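Local coordinates for membrane lipoprotein family protein (Aeropyrum pernix, PDB 4PEV), which probably serves as the solute-binding component of an ABC transporter, capturing nucleosides such as the adenosine found in its cleft, at residues E184-G192 with Q246-A255; A276-S284 with Q291-K299. All coordinates share one frame; numbering follows the deposited sequence.

Interaction 1: residues E184-G192 with Q246-A255. With ADN (adenosine), chain F.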
loop_
_atom_site.group_PDB
_atom_site.type_symbol
_atom_site.label_atom_id
_atom_site.label_comp_id
_atom_site.label_asym_id
_atom_site.label_seq_id
_atom_site.Cartn_x
_atom_site.Cartn_y
_atom_site.Cartn_z
ATOM N N GLU C 184 11.235 25.985 -1.830
ATOM C CA GLU C 184 9.901 25.411 -1.780
ATOM C C GLU C 184 9.907 23.891 -2.035
ATOM O O GLU C 184 10.636 23.386 -2.892
ATOM C CB GLU C 184 8.971 26.213 -2.707
ATOM C CG GLU C 184 7.772 25.484 -3.270
ATOM C CD GLU C 184 8.019 25.069 -4.700
ATOM O OE1 GLU C 184 8.346 23.887 -4.922
ATOM O OE2 GLU C 184 7.920 25.941 -5.595
ATOM N N ALA C 185 9.105 23.181 -1.238
ATOM C CA ALA C 185 9.109 21.724 -1.176
ATOM C C ALA C 185 7.691 21.230 -1.188
ATOM O O ALA C 185 6.939 21.518 -0.265
ATOM C CB ALA C 185 9.782 21.244 0.097
ATOM N N LYS C 186 7.334 20.456 -2.211
ATOM C CA LYS C 186 6.006 19.854 -2.285
ATOM C C LYS C 186 5.976 18.387 -1.851
ATOM O O LYS C 186 7.005 17.703 -1.825
ATOM C CB LYS C 186 5.465 19.970 -3.694
ATOM C CG LYS C 186 5.538 21.379 -4.229
ATOM C CD LYS C 186 4.964 21.441 -5.623
ATOM C CE LYS C 186 5.416 22.695 -6.327
ATOM N NZ LYS C 186 4.832 22.706 -7.687
ATOM N N ALA C 187 4.780 17.928 -1.489
ATOM C CA ALA C 187 4.531 16.518 -1.250
ATOM C C ALA C 187 4.205 15.882 -2.592
ATOM O O ALA C 187 3.899 16.579 -3.553
ATOM C CB ALA C 187 3.383 16.328 -0.274
ATOM N N GLY C 188 4.294 14.566 -2.670
ATOM C CA GLY C 188 4.131 13.902 -3.945
ATOM C C GLY C 188 3.812 12.446 -3.790
ATOM O O GLY C 188 3.864 11.906 -2.688
ATOM N N ALA C 189 3.465 11.820 -4.907
ATOM C CA ALA C 189 3.254 10.382 -4.946
ATOM C C ALA C 189 3.446 9.893 -6.354
ATOM O O ALA C 189 2.961 10.520 -7.289
ATOM C CB ALA C 189 1.857 10.026 -4.473
ATOM N N VAL C 190 4.174 8.788 -6.495
ATOM C CA VAL C 190 4.305 8.105 -7.763
ATOM C C VAL C 190 3.427 6.880 -7.649
ATOM O O VAL C 190 3.679 6.014 -6.803
ATOM C CB VAL C 190 5.757 7.683 -8.061
ATOM C CG1 VAL C 190 5.827 6.971 -9.412
ATOM C CG2 VAL C 190 6.685 8.896 -8.027
ATOM N N ALA C 191 2.395 6.828 -8.492
ATOM C CA ALA C 191 1.366 5.803 -8.393
ATOM C C ALA C 191 1.457 4.852 -9.558
ATOM O O ALA C 191 2.057 5.173 -10.587
ATOM C CB ALA C 191 -0.008 6.443 -8.351
ATOM N N GLY C 192 0.866 3.675 -9.384
ATOM C CA GLY C 192 0.810 2.680 -10.443
ATOM C C GLY C 192 -0.390 2.926 -11.328
ATOM O O GLY C 192 -0.514 3.984 -11.933
ATOM N N GLN C 246 10.076 19.826 -10.484
ATOM C CA GLN C 246 8.872 20.622 -10.191
ATOM C C GLN C 246 8.716 20.890 -8.662
ATOM O O GLN C 246 7.618 21.199 -8.175
ATOM C CB GLN C 246 7.629 19.885 -10.707
ATOM C CG GLN C 246 7.666 19.476 -12.178
ATOM C CD GLN C 246 6.786 18.256 -12.483
ATOM O OE1 GLN C 246 5.995 17.799 -11.647
ATOM N NE2 GLN C 246 6.939 17.717 -13.686
ATOM N N GLY C 247 9.809 20.727 -7.907
ATOM C CA GLY C 247 9.836 21.023 -6.475
ATOM C C GLY C 247 9.281 19.985 -5.506
ATOM O O GLY C 247 9.150 20.276 -4.306
ATOM N N VAL C 248 8.952 18.780 -5.981
ATOM C CA VAL C 248 8.494 17.736 -5.064
ATOM C C VAL C 248 9.694 17.259 -4.270
ATOM O O VAL C 248 10.732 16.955 -4.841
ATOM C CB VAL C 248 7.870 16.528 -5.769
ATOM C CG1 VAL C 248 7.429 15.496 -4.740
ATOM C CG2 VAL C 248 6.676 16.948 -6.608
ATOM N N ARG C 249 9.543 17.210 -2.952
ATOM C CA ARG C 249 10.626 16.816 -2.055
ATOM C C ARG C 249 10.275 15.647 -1.126
ATOM O O ARG C 249 11.159 15.046 -0.521
ATOM C CB ARG C 249 11.058 18.028 -1.230
ATOM C CG ARG C 249 11.790 19.091 -2.037
ATOM C CD ARG C 249 13.209 18.663 -2.374
ATOM N NE ARG C 249 13.995 19.772 -2.910
ATOM C CZ ARG C 249 14.738 20.588 -2.177
ATOM N NH1 ARG C 249 14.802 20.429 -0.872
ATOM N NH2 ARG C 249 15.412 21.560 -2.761
ATOM N N VAL C 250 8.993 15.329 -1.008
ATOM C CA VAL C 250 8.553 14.206 -0.220
ATOM C C VAL C 250 7.724 13.309 -1.116
ATOM O O VAL C 250 6.763 13.768 -1.742
ATOM C CB VAL C 250 7.708 14.676 0.952
ATOM C CG1 VAL C 250 7.349 13.494 1.845
ATOM C CG2 VAL C 250 8.462 15.754 1.724
ATOM N N PHE C 251 8.086 12.029 -1.146
ATOM C CA PHE C 251 7.652 11.105 -2.184
ATOM C C PHE C 251 6.994 9.851 -1.641
ATOM O O PHE C 251 7.698 8.929 -1.227
ATOM C CB PHE C 251 8.864 10.655 -2.974
ATOM C CG PHE C 251 9.322 11.639 -3.978
ATOM C CD1 PHE C 251 10.242 12.598 -3.641
ATOM C CD2 PHE C 251 8.836 11.586 -5.265
ATOM C CE1 PHE C 251 10.689 13.501 -4.571
ATOM C CE2 PHE C 251 9.258 12.493 -6.205
ATOM C CZ PHE C 251 10.193 13.457 -5.859
ATOM N N TYR C 252 5.662 9.791 -1.699
ATOM C CA TYR C 252 4.904 8.611 -1.253
ATOM C C TYR C 252 4.843 7.548 -2.335
ATOM O O TYR C 252 4.375 7.805 -3.441
ATOM C CB TYR C 252 3.485 9.034 -0.879
ATOM C CG TYR C 252 2.638 8.001 -0.207
ATOM C CD1 TYR C 252 3.192 6.955 0.522
ATOM C CD2 TYR C 252 1.252 8.112 -0.246
ATOM C CE1 TYR C 252 2.377 6.026 1.161
ATOM C CE2 TYR C 252 0.422 7.201 0.394
ATOM C CZ TYR C 252 0.984 6.161 1.092
ATOM O OH TYR C 252 0.154 5.259 1.711
ATOM N N GLY C 253 5.276 6.339 -2.013
ATOM C CA GLY C 253 5.319 5.255 -2.999
ATOM C C GLY C 253 4.054 4.437 -3.042
ATOM O O GLY C 253 3.819 3.628 -2.171
ATOM N N VAL C 254 3.236 4.641 -4.065
ATOM C CA VAL C 254 1.964 3.931 -4.168
ATOM C C VAL C 254 1.865 3.141 -5.490
ATOM O O VAL C 254 0.818 3.105 -6.134
ATOM C CB VAL C 254 0.758 4.894 -4.032
ATOM C CG1 VAL C 254 -0.471 4.127 -3.572
ATOM C CG2 VAL C 254 1.048 6.018 -3.048
ATOM N N ALA C 255 2.936 2.442 -5.844
ATOM C CA ALA C 255 3.053 1.837 -7.168
ATOM C C ALA C 255 3.732 0.458 -7.203
ATOM O O ALA C 255 4.330 0.088 -8.216
ATOM C CB ALA C 255 3.795 2.805 -8.075
HETATM O "O5'" ADN F . 2.054 -0.367 -3.893
HETATM C "C5'" ADN F . 0.905 0.467 -3.648
HETATM C "C4'" ADN F . -0.455 -0.198 -3.888
HETATM O "O4'" ADN F . -0.654 -0.532 -5.264
HETATM C "C3'" ADN F . -0.733 -1.502 -3.146
HETATM O "O3'" ADN F . -1.121 -1.281 -1.786
HETATM C "C2'" ADN F . -1.829 -2.128 -4.002
HETATM O "O2'" ADN F . -3.138 -1.622 -3.704
HETATM C "C1'" ADN F . -1.438 -1.714 -5.396
HETATM N N9 ADN F . -0.610 -2.747 -6.047
HETATM C C8 ADN F . 0.715 -2.968 -5.879
HETATM N N7 ADN F . 1.146 -3.998 -6.656
HETATM C C5 ADN F . 0.068 -4.435 -7.341
HETATM C C6 ADN F . -0.219 -5.490 -8.337
HETATM N N6 ADN F . 0.770 -6.301 -8.757
HETATM N N1 ADN F . -1.489 -5.620 -8.794
HETATM C C2 ADN F . -2.494 -4.823 -8.373
HETATM N N3 ADN F . -2.309 -3.849 -7.473
HETATM C C4 ADN F . -1.084 -3.613 -6.931
#
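With CG set beside its own backbone N (chi1 -51°) and the chain extended from there, Lys186 stands out from the sheet and reaches Gln246 O, to which NZ makes a weak hydrogen bond; Glu221 is a long, weak ionic partner of the same amine. Val248 has CG1 anti to its backbone N (chi1 180°), which lays that methyl 3.7 Å from Gly188 CA and over one face of the Phe251 ring. Gly188, with no side chain, leaves the place to Val248 CG1.

The two strands are parallel, with a beta bulge at Arg249 of strand 248-254, opposite Lys186 and Ala187. There Lys186 O takes two N-H groups, from Arg249 N at 2.8 Å and from Val250 N at 3.2 Å. Gly247, whose positive phi closes a Schellman motif at the end of helix 233-245, turns the chain so that its O receives Lys186 N at 2.8 Å. Farther on, Ala189 CB lies 4.1 Å from Tyr252 CB and also touches Tyr205 of helix 196-214; a small methyl suits a place beside two tyrosines.

Small residues thus let side chains and helices pack close against the sheet, as Ala187 and Ala189 do under Tyr205, while backbone bonds join the strands from Lys186 N to Gly192 N with Val254 O, near the adenosine ribose.

Interaction 2: residues A276-S284 with Q291-K299. With ADN (adenosine), chain F.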
loop_
_atom_site.group_PDB
_atom_site.type_symbol
_atom_site.label_atom_id
_atom_site.label_comp_id
_atom_site.label_asym_id
_atom_site.label_seq_id
_atom_site.Cartn_x
_atom_site.Cartn_y
_atom_site.Cartn_z
ATOM N N ALA C 276 15.521 15.517 0.412
ATOM C CA ALA C 276 14.268 14.865 0.006
ATOM C C ALA C 276 14.077 13.525 0.703
ATOM O O ALA C 276 15.035 12.876 1.079
ATOM C CB ALA C 276 14.238 14.661 -1.505
ATOM N N PHE C 277 12.832 13.093 0.839
ATOM C CA PHE C 277 12.534 11.859 1.559
ATOM C C PHE C 277 11.484 11.023 0.848
ATOM O O PHE C 277 10.630 11.561 0.150
ATOM C CB PHE C 277 12.045 12.187 2.966
ATOM C CG PHE C 277 13.073 12.865 3.817
ATOM C CD1 PHE C 277 14.028 12.122 4.493
ATOM C CD2 PHE C 277 13.087 14.248 3.945
ATOM C CE1 PHE C 277 14.985 12.753 5.276
ATOM C CE2 PHE C 277 14.041 14.882 4.726
ATOM C CZ PHE C 277 14.988 14.132 5.391
ATOM N N SER C 278 11.553 9.708 1.036
ATOM C CA SER C 278 10.599 8.794 0.450
ATOM C C SER C 278 9.733 8.205 1.558
ATOM O O SER C 278 10.127 8.177 2.725
ATOM C CB SER C 278 11.321 7.669 -0.303
ATOM O OG SER C 278 12.060 8.148 -1.419
ATOM N N ILE C 279 8.554 7.732 1.178
ATOM C CA ILE C 279 7.633 7.061 2.086
ATOM C C ILE C 279 7.176 5.705 1.510
ATOM O O ILE C 279 6.597 5.644 0.422
ATOM C CB ILE C 279 6.413 7.951 2.378
ATOM C CG1 ILE C 279 6.902 9.329 2.877
ATOM C CG2 ILE C 279 5.464 7.251 3.354
ATOM C CD1 ILE C 279 5.813 10.304 3.302
ATOM N N GLY C 280 7.442 4.631 2.258
ATOM C CA GLY C 280 7.159 3.270 1.816
ATOM C C GLY C 280 5.701 2.899 1.923
ATOM O O GLY C 280 4.937 3.553 2.628
ATOM N N GLN C 281 5.305 1.852 1.212
ATOM C CA GLN C 281 3.933 1.368 1.290
ATOM C C GLN C 281 3.876 -0.153 1.239
ATOM O O GLN C 281 4.675 -0.787 0.544
ATOM C CB GLN C 281 3.067 1.984 0.176
ATOM C CG GLN C 281 1.585 1.616 0.193
ATOM C CD GLN C 281 0.893 1.864 1.534
ATOM O OE1 GLN C 281 1.052 2.922 2.167
ATOM N NE2 GLN C 281 0.107 0.879 1.974
ATOM N N ASP C 282 2.924 -0.699 2.002
ATOM C CA ASP C 282 2.540 -2.122 2.037
ATOM C C ASP C 282 3.360 -2.806 3.100
ATOM O O ASP C 282 2.829 -3.116 4.167
ATOM C CB ASP C 282 2.603 -2.817 0.660
ATOM C CG ASP C 282 1.620 -2.210 -0.343
ATOM O OD1 ASP C 282 0.473 -1.932 0.094
ATOM O OD2 ASP C 282 1.976 -2.000 -1.542
ATOM N N ALA C 283 4.641 -3.020 2.840
ATOM C CA ALA C 283 5.554 -3.421 3.907
ATOM C C ALA C 283 6.252 -2.172 4.418
ATOM O O ALA C 283 6.103 -1.088 3.837
ATOM C CB ALA C 283 6.578 -4.423 3.410
ATOM N N SER C 284 6.973 -2.317 5.527
ATOM C CA SER C 284 7.934 -1.303 5.943
ATOM C C SER C 284 9.137 -1.476 5.035
ATOM O O SER C 284 9.784 -2.529 5.071
ATOM C CB SER C 284 8.369 -1.467 7.412
ATOM O OG SER C 284 9.780 -1.261 7.573
ATOM N N GLN C 291 18.274 6.396 5.255
ATOM C CA GLN C 291 18.564 7.820 5.253
ATOM C C GLN C 291 17.438 8.581 4.579
ATOM O O GLN C 291 17.036 9.634 5.051
ATOM C CB GLN C 291 19.883 8.107 4.526
ATOM C CG GLN C 291 21.144 7.749 5.313
ATOM C CD GLN C 291 22.269 7.226 4.421
ATOM O OE1 GLN C 291 22.027 6.480 3.467
ATOM N NE2 GLN C 291 23.506 7.607 4.735
ATOM N N THR C 292 16.917 8.041 3.484
ATOM C CA THR C 292 15.841 8.703 2.727
ATOM C C THR C 292 14.420 8.125 2.934
ATOM O O THR C 292 13.432 8.842 2.744
ATOM C CB THR C 292 16.167 8.737 1.213
ATOM O OG1 THR C 292 16.227 7.398 0.683
ATOM C CG2 THR C 292 17.510 9.478 0.966
ATOM N N ILE C 293 14.311 6.848 3.302
ATOM C CA ILE C 293 12.999 6.214 3.452
ATOM C C ILE C 293 12.613 6.332 4.906
ATOM O O ILE C 293 12.969 5.502 5.719
ATOM C CB ILE C 293 12.979 4.743 2.970
ATOM C CG1 ILE C 293 13.447 4.683 1.518
ATOM C CG2 ILE C 293 11.572 4.160 3.041
ATOM C CD1 ILE C 293 13.759 3.289 1.011
ATOM N N ILE C 294 11.876 7.382 5.221
ATOM C CA ILE C 294 11.703 7.797 6.614
ATOM C C ILE C 294 10.562 7.061 7.342
ATOM O O ILE C 294 10.593 6.933 8.557
ATOM C CB ILE C 294 11.537 9.330 6.675
ATOM C CG1 ILE C 294 11.933 9.872 8.046
ATOM C CG2 ILE C 294 10.127 9.751 6.291
ATOM C CD1 ILE C 294 11.720 11.366 8.183
ATOM N N ILE C 295 9.577 6.569 6.598
ATOM C CA ILE C 295 8.411 5.918 7.179
ATOM C C ILE C 295 7.683 5.119 6.108
ATOM O O ILE C 295 7.922 5.317 4.928
ATOM C CB ILE C 295 7.450 6.955 7.823
ATOM C CG1 ILE C 295 6.473 6.281 8.793
ATOM C CG2 ILE C 295 6.688 7.737 6.763
ATOM C CD1 ILE C 295 6.101 7.150 9.978
ATOM N N SER C 296 6.800 4.215 6.512
ATOM C CA SER C 296 6.041 3.413 5.555
ATOM C C SER C 296 4.593 3.267 5.991
ATOM O O SER C 296 4.314 2.978 7.165
ATOM C CB SER C 296 6.672 2.013 5.398
ATOM O OG SER C 296 8.040 2.089 4.999
ATOM N N GLY C 297 3.671 3.462 5.053
ATOM C CA GLY C 297 2.287 3.034 5.261
ATOM C C GLY C 297 2.245 1.513 5.208
ATOM O O GLY C 297 2.873 0.909 4.342
ATOM N N LEU C 298 1.531 0.881 6.131
ATOM C CA LEU C 298 1.468 -0.583 6.156
ATOM C C LEU C 298 0.127 -1.044 5.698
ATOM O O LEU C 298 -0.878 -0.446 6.038
ATOM C CB LEU C 298 1.682 -1.139 7.557
ATOM C CG LEU C 298 3.012 -0.802 8.202
ATOM C CD1 LEU C 298 2.950 -1.190 9.668
ATOM C CD2 LEU C 298 4.149 -1.511 7.486
ATOM N N LYS C 299 0.124 -2.129 4.939
ATOM C CA LYS C 299 -1.097 -2.790 4.520
ATOM C C LYS C 299 -0.873 -4.264 4.775
ATOM O O LYS C 299 0.019 -4.868 4.172
ATOM C CB LYS C 299 -1.360 -2.519 3.047
ATOM C CG LYS C 299 -2.661 -3.112 2.547
ATOM C CD LYS C 299 -3.413 -2.191 1.576
ATOM C CE LYS C 299 -3.204 -2.567 0.124
ATOM N NZ LYS C 299 -4.057 -1.749 -0.786
HETATM O "O5'" ADN F . 2.054 -0.367 -3.893
HETATM C "C5'" ADN F . 0.905 0.467 -3.648
HETATM C "C4'" ADN F . -0.455 -0.198 -3.888
HETATM O "O4'" ADN F . -0.654 -0.532 -5.264
HETATM C "C3'" ADN F . -0.733 -1.502 -3.146
HETATM O "O3'" ADN F . -1.121 -1.281 -1.786
HETATM C "C2'" ADN F . -1.829 -2.128 -4.002
HETATM O "O2'" ADN F . -3.138 -1.622 -3.704
HETATM C "C1'" ADN F . -1.438 -1.714 -5.396
HETATM N N9 ADN F . -0.610 -2.747 -6.047
HETATM C C8 ADN F . 0.715 -2.968 -5.879
HETATM N N7 ADN F . 1.146 -3.998 -6.656
HETATM C C5 ADN F . 0.068 -4.435 -7.341
HETATM C C6 ADN F . -0.219 -5.490 -8.337
HETATM N N6 ADN F . 0.770 -6.301 -8.757
HETATM N N1 ADN F . -1.489 -5.620 -8.794
HETATM C C2 ADN F . -2.494 -4.823 -8.373
HETATM N N3 ADN F . -2.309 -3.849 -7.473
HETATM C C4 ADN F . -1.084 -3.613 -6.931
HETATM O O HOH W 1 14.432 6.578 -1.124
#
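Asp282 and Lys299 approach the adenosine ribose from neighbouring strand ends: O5' belongs to Asp282, O2' to Lys299, and O3' is shared. Asp282 presents both carboxylate oxygens: OD1 accepts from O3' of adenosine at 2.5 Å and OD2 from O5' at 2.9 Å. Lys299 leaves its strand with CG anti to the backbone N (chi1 -177°) and CB 3.5 Å from Asp282 OD1; bends at the next two torsions then carry NZ to O2' of adenosine, to which it donates at 3.1 Å, and, weakly, to O3'. The amine also forms salt bridges with Asp142 and Glu159, so a long, flexible lysine suits a place where ribose and acids converge. Behind them, Lys299 N bonds Asp282 O at 3.0 Å, tying the two residues together through their backbones.

Deeper in the parallel pair, Ile279 and Ile295 run alongside each other off the same face, with their CG2 methyls 3.7 Å apart; branched side chains fill this buried layer well. On the other face, Gly280 lets Ser296 OG sit over its CA. That hydroxyl is held by Glu286 and by Gln285 N. Near the strand starts, the edge of the Phe277 ring meets Gln291 O, with CE1 3.7 Å away, while a water links Ser278 OG to Thr292 OG1, which also bonds Asp289.

The chemistry changes along the pair, from apolar and water-bridged contacts to a carboxylate and an amine at the ligand. Asp282 OD1 and Lys299 NZ stay 4.6 Å apart, with no direct salt bridge; Asp282, Asp142 and Glu159 together probably favour the charged amine, and the accepting and donating groups match the ribose hydroxyls.

In the fold
Interactions 1 and 2 belong to one sheet, in which strands 248-254 and 277-282 are neighbours, and their centres lie 12 Å apart. Backbone pairing joins them, with Phe251 O and Ile279 N 2.8 Å apart, a probable hydrogen bond. The side chains of Tyr252 and Gln281 also come close together, toward the ligand end. The parallel strands carry their C-terminal ends to the same adenosine: interaction 1 brings Val254 and Ala255 alongside C5' and O5', and interaction 2 supplies the polar grip on the ribose. Gly256 and Asp142 add further hydrogen bonds. This mixed sheet and a separate parallel sheet form the two-domain architecture of periplasmic-binding-protein relatives, with the nucleoside between the domains.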